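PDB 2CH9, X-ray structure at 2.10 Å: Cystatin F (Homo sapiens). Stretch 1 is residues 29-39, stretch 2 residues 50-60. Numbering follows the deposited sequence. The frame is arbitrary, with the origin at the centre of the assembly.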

ATOM      1  N   GLY A  29      -9.246  -7.635  14.281  1.00 54.92           N
ATOM      2  CA  GLY A  29      -9.055  -6.437  13.461  1.00 54.65           C
ATOM      3  C   GLY A  29      -9.068  -6.730  11.964  1.00 55.07           C
ATOM      4  O   GLY A  29      -9.665  -5.979  11.171  1.00 54.64           O
ATOM      5  N   VAL A  30      -8.401  -7.810  11.563  1.00 54.87           N
ATOM      6  CA  VAL A  30      -8.447  -8.256  10.170  1.00 55.04           C
ATOM      7  C   VAL A  30      -9.878  -8.573   9.751  1.00 54.77           C
ATOM      8  O   VAL A  30     -10.281  -8.222   8.655  1.00 54.37           O
ATOM      9  CB  VAL A  30      -7.594  -9.501   9.912  1.00 55.53           C
ATOM     10  CG1 VAL A  30      -7.851 -10.042   8.499  1.00 56.01           C
ATOM     11  CG2 VAL A  30      -6.120  -9.178  10.080  1.00 55.43           C
ATOM     12  N   LEU A  31     -10.629  -9.246  10.626  1.00 55.14           N
ATOM     13  CA  LEU A  31     -11.993  -9.636  10.313  1.00 55.76           C
ATOM     14  C   LEU A  31     -12.890  -8.415  10.101  1.00 56.07           C
ATOM     15  O   LEU A  31     -13.710  -8.399   9.176  1.00 56.74           O
ATOM     16  CB  LEU A  31     -12.571 -10.552  11.395  1.00 55.52           C
ATOM     17  CG  LEU A  31     -11.846 -11.891  11.576  1.00 55.98           C
ATOM     18  CD1 LEU A  31     -12.309 -12.557  12.853  1.00 56.70           C
ATOM     19  CD2 LEU A  31     -12.045 -12.827  10.391  1.00 55.14           C
ATOM     20  N   GLN A  32     -12.718  -7.398  10.946  1.00 56.01           N
ATOM     21  CA  GLN A  32     -13.481  -6.161  10.825  1.00 56.38           C
ATOM     22  C   GLN A  32     -13.074  -5.401   9.563  1.00 56.19           C
ATOM     23  O   GLN A  32     -13.911  -4.807   8.902  1.00 55.76           O
ATOM     24  CB  GLN A  32     -13.316  -5.284  12.067  1.00 56.83           C
ATOM     25  CG  GLN A  32     -14.134  -3.994  12.037  1.00 59.70           C
ATOM     26  CD  GLN A  32     -15.653  -4.238  11.905  1.00 63.87           C
ATOM     27  OE1 GLN A  32     -16.299  -4.718  12.844  1.00 66.87           O
ATOM     28  NE2 GLN A  32     -16.221  -3.903  10.738  1.00 63.39           N
ATOM     29  N   ALA A  33     -11.788  -5.438   9.217  1.00 55.63           N
ATOM     30  CA  ALA A  33     -11.316  -4.759   8.009  1.00 54.81           C
ATOM     31  C   ALA A  33     -11.902  -5.394   6.737  1.00 54.73           C
ATOM     32  O   ALA A  33     -12.280  -4.688   5.793  1.00 55.74           O
ATOM     33  CB  ALA A  33      -9.778  -4.726   7.974  1.00 54.36           C
ATOM     34  N   ALA A  34     -11.994  -6.721   6.723  1.00 54.82           N
ATOM     35  CA  ALA A  34     -12.611  -7.446   5.612  1.00 54.33           C
ATOM     36  C   ALA A  34     -14.104  -7.127   5.478  1.00 54.21           C
ATOM     37  O   ALA A  34     -14.625  -7.087   4.363  1.00 54.61           O
ATOM     38  CB  ALA A  34     -12.403  -8.943   5.769  1.00 54.13           C
ATOM     39  N   ARG A  35     -14.781  -6.907   6.607  1.00 53.39           N
ATOM     40  CA  ARG A  35     -16.172  -6.433   6.592  1.00 53.18           C
ATOM     41  C   ARG A  35     -16.287  -5.030   5.997  1.00 53.18           C
ATOM     42  O   ARG A  35     -17.178  -4.770   5.179  1.00 52.98           O
ATOM     43  CB  ARG A  35     -16.797  -6.476   7.999  1.00 53.04           C
ATOM     44  CG  ARG A  35     -18.224  -5.914   8.096  1.00 54.58           C
ATOM     45  CD  ARG A  35     -19.226  -6.607   7.131  1.00 54.79           C
ATOM     46  NE  ARG A  35     -19.293  -8.051   7.344  1.00 54.25           N
ATOM     47  CZ  ARG A  35     -19.988  -8.652   8.310  1.00 54.40           C
ATOM     48  NH1 ARG A  35     -20.711  -7.949   9.176  1.00 50.60           N
ATOM     49  NH2 ARG A  35     -19.953  -9.975   8.411  1.00 54.47           N
ATOM     50  N   TYR A  36     -15.409  -4.118   6.405  1.00 52.95           N
ATOM     51  CA  TYR A  36     -15.387  -2.795   5.769  1.00 53.33           C
ATOM     52  C   TYR A  36     -15.212  -2.876   4.252  1.00 52.79           C
ATOM     53  O   TYR A  36     -15.865  -2.140   3.498  1.00 51.79           O
ATOM     54  CB  TYR A  36     -14.295  -1.923   6.351  1.00 53.18           C
ATOM     55  CG  TYR A  36     -14.546  -1.525   7.765  1.00 55.29           C
ATOM     56  CD1 TYR A  36     -15.820  -1.136   8.189  1.00 55.89           C
ATOM     57  CD2 TYR A  36     -13.501  -1.482   8.682  1.00 54.58           C
ATOM     58  CE1 TYR A  36     -16.042  -0.746   9.517  1.00 57.43           C
ATOM     59  CE2 TYR A  36     -13.710  -1.104   9.999  1.00 55.48           C
ATOM     60  CZ  TYR A  36     -14.972  -0.733  10.404  1.00 54.92           C
ATOM     61  OH  TYR A  36     -15.158  -0.351  11.704  1.00 56.25           O
ATOM     62  N   SER A  37     -14.338  -3.783   3.812  1.00 53.53           N
ATOM     63  CA  SER A  37     -14.034  -3.937   2.385  1.00 53.33           C
ATOM     64  C   SER A  37     -15.275  -4.315   1.590  1.00 53.70           C
ATOM     65  O   SER A  37     -15.578  -3.701   0.555  1.00 53.86           O
ATOM     66  CB  SER A  37     -12.958  -5.001   2.190  1.00 53.66           C
ATOM     67  OG  SER A  37     -11.783  -4.596   2.840  1.00 54.90           O
ATOM     68  N   VAL A  38     -16.009  -5.316   2.082  1.00 53.90           N
ATOM     69  CA  VAL A  38     -17.191  -5.774   1.357  1.00 53.77           C
ATOM     70  C   VAL A  38     -18.337  -4.761   1.410  1.00 53.80           C
ATOM     71  O   VAL A  38     -19.138  -4.668   0.476  1.00 53.87           O
ATOM     72  CB  VAL A  38     -17.623  -7.185   1.759  1.00 53.62           C
ATOM     73  CG1 VAL A  38     -18.351  -7.191   3.121  1.00 52.77           C
ATOM     74  CG2 VAL A  38     -18.469  -7.788   0.632  1.00 53.80           C
ATOM     75  N   GLU A  39     -18.372  -3.973   2.482  1.00 53.43           N
ATOM     76  CA  GLU A  39     -19.316  -2.870   2.600  1.00 53.17           C
ATOM     77  C   GLU A  39     -18.993  -1.736   1.623  1.00 52.67           C
ATOM     78  O   GLU A  39     -19.902  -1.134   1.058  1.00 51.77           O
ATOM     79  CB  GLU A  39     -19.378  -2.367   4.050  1.00 53.62           C
ATOM     80  CG  GLU A  39     -19.962  -3.399   5.004  1.00 55.51           C
ATOM     81  CD  GLU A  39     -20.059  -2.904   6.428  1.00 61.07           C
ATOM     82  OE1 GLU A  39     -19.311  -1.966   6.796  1.00 61.89           O
ATOM     83  OE2 GLU A  39     -20.891  -3.454   7.182  1.00 64.12           O
ATOM     84  N   LEU A  50     -26.802  -8.015  -1.521  1.00 52.92           N
ATOM     85  CA  LEU A  50     -25.586  -7.663  -0.797  1.00 52.92           C
ATOM     86  C   LEU A  50     -24.550  -8.795  -0.896  1.00 52.54           C
ATOM     87  O   LEU A  50     -24.896  -9.982  -0.909  1.00 52.47           O
ATOM     88  CB  LEU A  50     -25.880  -7.375   0.683  1.00 52.67           C
ATOM     89  CG  LEU A  50     -26.757  -6.211   1.137  1.00 53.19           C
ATOM     90  CD1 LEU A  50     -26.995  -6.336   2.640  1.00 52.37           C
ATOM     91  CD2 LEU A  50     -26.131  -4.863   0.797  1.00 53.95           C
ATOM     92  N   PHE A  51     -23.280  -8.418  -0.952  1.00 52.41           N
ATOM     93  CA  PHE A  51     -22.191  -9.383  -0.880  1.00 52.29           C
ATOM     94  C   PHE A  51     -21.643  -9.408   0.535  1.00 52.54           C
ATOM     95  O   PHE A  51     -21.848  -8.466   1.290  1.00 52.52           O
ATOM     96  CB  PHE A  51     -21.095  -9.022  -1.877  1.00 51.90           C
ATOM     97  CG  PHE A  51     -21.397  -9.437  -3.291  1.00 52.22           C
ATOM     98  CD1 PHE A  51     -22.473  -8.887  -3.985  1.00 51.99           C
ATOM     99  CD2 PHE A  51     -20.587 -10.368  -3.943  1.00 52.29           C
ATOM    100  CE1 PHE A  51     -22.748  -9.270  -5.307  1.00 52.08           C
ATOM    101  CE2 PHE A  51     -20.852 -10.759  -5.259  1.00 52.36           C
ATOM    102  CZ  PHE A  51     -21.934 -10.207  -5.944  1.00 52.43           C
ATOM    103  N   LYS A  52     -20.934 -10.480   0.881  1.00 52.82           N
ATOM    104  CA  LYS A  52     -20.338 -10.635   2.203  1.00 53.34           C
ATOM    105  C   LYS A  52     -18.961 -11.287   2.064  1.00 53.91           C
ATOM    106  O   LYS A  52     -18.744 -12.136   1.179  1.00 54.21           O
ATOM    107  CB  LYS A  52     -21.262 -11.494   3.078  1.00 53.26           C
ATOM    108  CG  LYS A  52     -20.824 -11.733   4.520  1.00 53.36           C
ATOM    109  CD  LYS A  52     -21.843 -12.605   5.236  1.00 53.23           C
ATOM    110  CE  LYS A  52     -21.460 -12.859   6.675  1.00 53.88           C
ATOM    111  NZ  LYS A  52     -22.449 -13.750   7.364  1.00 55.07           N
ATOM    112  N   GLU A  53     -18.021 -10.888   2.916  1.00 54.06           N
ATOM    113  CA  GLU A  53     -16.698 -11.507   2.888  1.00 53.99           C
ATOM    114  C   GLU A  53     -16.865 -13.014   3.146  1.00 54.10           C
ATOM    115  O   GLU A  53     -17.596 -13.421   4.059  1.00 53.34           O
ATOM    116  CB  GLU A  53     -15.761 -10.828   3.895  1.00 54.12           C
ATOM    117  CG  GLU A  53     -16.009 -11.144   5.389  1.00 54.58           C
ATOM    118  CD  GLU A  53     -17.189 -10.403   6.014  1.00 54.55           C
ATOM    119  OE1 GLU A  53     -17.888  -9.606   5.344  1.00 55.31           O
ATOM    120  OE2 GLU A  53     -17.428 -10.636   7.211  1.00 56.86           O
ATOM    121  N   SER A  54     -16.231 -13.839   2.311  1.00 54.17           N
ATOM    122  CA  SER A  54     -16.360 -15.288   2.458  1.00 54.34           C
ATOM    123  C   SER A  54     -15.077 -15.970   2.917  1.00 54.49           C
ATOM    124  O   SER A  54     -15.135 -17.017   3.547  1.00 54.62           O
ATOM    125  CB  SER A  54     -16.909 -15.944   1.180  1.00 54.38           C
ATOM    126  OG  SER A  54     -16.006 -15.839   0.092  1.00 54.92           O
ATOM    127  N   ARG A  55     -13.924 -15.378   2.607  1.00 54.75           N
ATOM    128  CA  ARG A  55     -12.638 -15.966   2.974  1.00 55.10           C
ATOM    129  C   ARG A  55     -11.555 -14.903   2.945  1.00 54.93           C
ATOM    130  O   ARG A  55     -11.511 -14.096   2.035  1.00 55.33           O
ATOM    131  CB  ARG A  55     -12.286 -17.120   2.018  1.00 55.01           C
ATOM    132  CG  ARG A  55     -11.020 -17.881   2.360  1.00 57.02           C
ATOM    133  CD  ARG A  55     -11.023 -19.286   1.734  1.00 59.95           C
ATOM    134  NE  ARG A  55     -10.688 -19.258   0.310  1.00 62.43           N
ATOM    135  CZ  ARG A  55      -9.647 -19.885  -0.239  1.00 64.64           C
ATOM    136  NH1 ARG A  55      -8.820 -20.615   0.509  1.00 64.40           N
ATOM    137  NH2 ARG A  55      -9.429 -19.784  -1.547  1.00 65.10           N
ATOM    138  N   ILE A  56     -10.681 -14.906   3.943  1.00 54.55           N
ATOM    139  CA  ILE A  56      -9.532 -14.017   3.944  1.00 54.03           C
ATOM    140  C   ILE A  56      -8.308 -14.898   3.800  1.00 54.10           C
ATOM    141  O   ILE A  56      -7.983 -15.665   4.709  1.00 53.63           O
ATOM    142  CB  ILE A  56      -9.449 -13.190   5.234  1.00 54.12           C
ATOM    143  CG1 ILE A  56     -10.736 -12.405   5.435  1.00 54.07           C
ATOM    144  CG2 ILE A  56      -8.222 -12.259   5.200  1.00 53.42           C
ATOM    145  CD1 ILE A  56     -11.000 -12.045   6.859  1.00 56.83           C
ATOM    146  N   THR A  57      -7.643 -14.802   2.651  1.00 53.75           N
ATOM    147  CA  THR A  57      -6.552 -15.719   2.344  1.00 53.56           C
ATOM    148  C   THR A  57      -5.193 -15.196   2.804  1.00 53.24           C
ATOM    149  O   THR A  57      -4.338 -15.975   3.223  1.00 52.21           O
ATOM    150  CB  THR A  57      -6.520 -16.106   0.845  1.00 53.67           C
ATOM    151  OG1 THR A  57      -6.885 -14.976   0.052  1.00 54.62           O
ATOM    152  CG2 THR A  57      -7.521 -17.206   0.572  1.00 54.07           C
ATOM    153  N   ARG A  58      -5.010 -13.876   2.742  1.00 52.89           N
ATOM    154  CA  ARG A  58      -3.742 -13.242   3.121  1.00 53.52           C
ATOM    155  C   ARG A  58      -4.008 -11.883   3.748  1.00 51.94           C
ATOM    156  O   ARG A  58      -4.987 -11.224   3.416  1.00 51.39           O
ATOM    157  CB  ARG A  58      -2.789 -13.122   1.909  1.00 53.33           C
ATOM    158  CG  ARG A  58      -2.302 -14.467   1.415  1.00 54.84           C
ATOM    159  CD  ARG A  58      -1.191 -14.417   0.367  1.00 57.82           C
ATOM    160  NE  ARG A  58      -1.737 -14.328  -0.990  1.00 66.27           N
ATOM    161  CZ  ARG A  58      -1.016 -14.402  -2.111  1.00 67.54           C
ATOM    162  NH1 ARG A  58       0.305 -14.564  -2.054  1.00 69.18           N
ATOM    163  NH2 ARG A  58      -1.615 -14.293  -3.297  1.00 67.67           N
ATOM    164  N   ALA A  59      -3.139 -11.473   4.664  1.00 50.97           N
ATOM    165  CA  ALA A  59      -3.329 -10.215   5.389  1.00 50.85           C
ATOM    166  C   ALA A  59      -1.978  -9.668   5.846  1.00 50.95           C
ATOM    167  O   ALA A  59      -1.142 -10.423   6.366  1.00 49.20           O
ATOM    168  CB  ALA A  59      -4.232 -10.427   6.594  1.00 49.73           C
ATOM    169  N   LEU A  60      -1.794  -8.365   5.659  1.00 50.41           N
ATOM    170  CA  LEU A  60      -0.673  -7.616   6.233  1.00 51.46           C
ATOM    171  C   LEU A  60      -1.283  -6.440   6.976  1.00 52.06           C
ATOM    172  O   LEU A  60      -2.371  -5.990   6.636  1.00 52.11           O
ATOM    173  CB  LEU A  60       0.292  -7.065   5.158  1.00 50.16           C
ATOM    174  CG  LEU A  60       1.104  -8.000   4.262  1.00 52.43           C
ATOM    175  CD1 LEU A  60       1.640  -7.291   3.025  1.00 51.75           C
ATOM    176  CD2 LEU A  60       2.267  -8.674   5.017  1.00 52.12           C
TER

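The helix of stretch 1 lies across the strand of stretch 2 at 147° between their N-to-C directions, nearer antiparallel than perpendicular, with the axes 7.3 Å apart at closest approach. V30 therefore sits over A59 and V38 over K52, so the helix runs back along the strand. The backbones come closer at the V38 end, where the CA atoms of V38 and K52 are 5.9 Å apart, against 7.3 Å between the CA atoms of V30 and A59.

Apolar packing accounts for half of the ten residue pairs in contact. The helix points V30, A34 and V38 at the strand, a spacing of four residues that keeps them on one side of the helix. I56 meets three helix residues: its CG2 lies 4.0 Å from V30 CG1, and its CD1 lies 3.6 Å from A34 CB and 3.8 Å from L31 CD2. A34 has no side chain beyond CB, and the end of I56 comes close to that methyl. L31 starts sideways, yet its end swings nearer and meets the same I56 methyl from an exposed position. At one end V30 CG1 also touches A59 CB at 4.1 Å, one small side chain under one branched one. At the other, V38 CG2 packs 3.8 Å from F51 CB, while the F51 ring leads away from the helix; the same methyl lies 3.5 Å from F51 O and 3.7 Å from K52 N, so here the valine rests on backbone as much as on side chain.

The polar element is a salt bridge between R35 and E53. R35 leaves the helix sideways and, with chi1 t and chi2 and chi3 both p, brings its guanidinium round to the carboxylate; E53 points toward the helix. The pairing is two-pronged: R35 NE donates to E53 OE1 at 2.9 Å and a nearly straight 173°, and R35 NH2 donates to E53 OE2 at 2.9 Å and 137°. A third bond, R35 NE to E53 OE2 at 3.2 Å and 129°, is weak. E53 OE2 lies at the guanidinium edge, near its plane, where the N-H groups point.

Carbon atoms also come close to this bridge. K52 points away from the helix, but its CE still comes within 3.7 Å of R35 NH2. E53 CG lies 4.2 Å from A34 CB, and E53 OE1 is 3.3 Å from V38 CG1, so the charged pair borders directly on the apolar row.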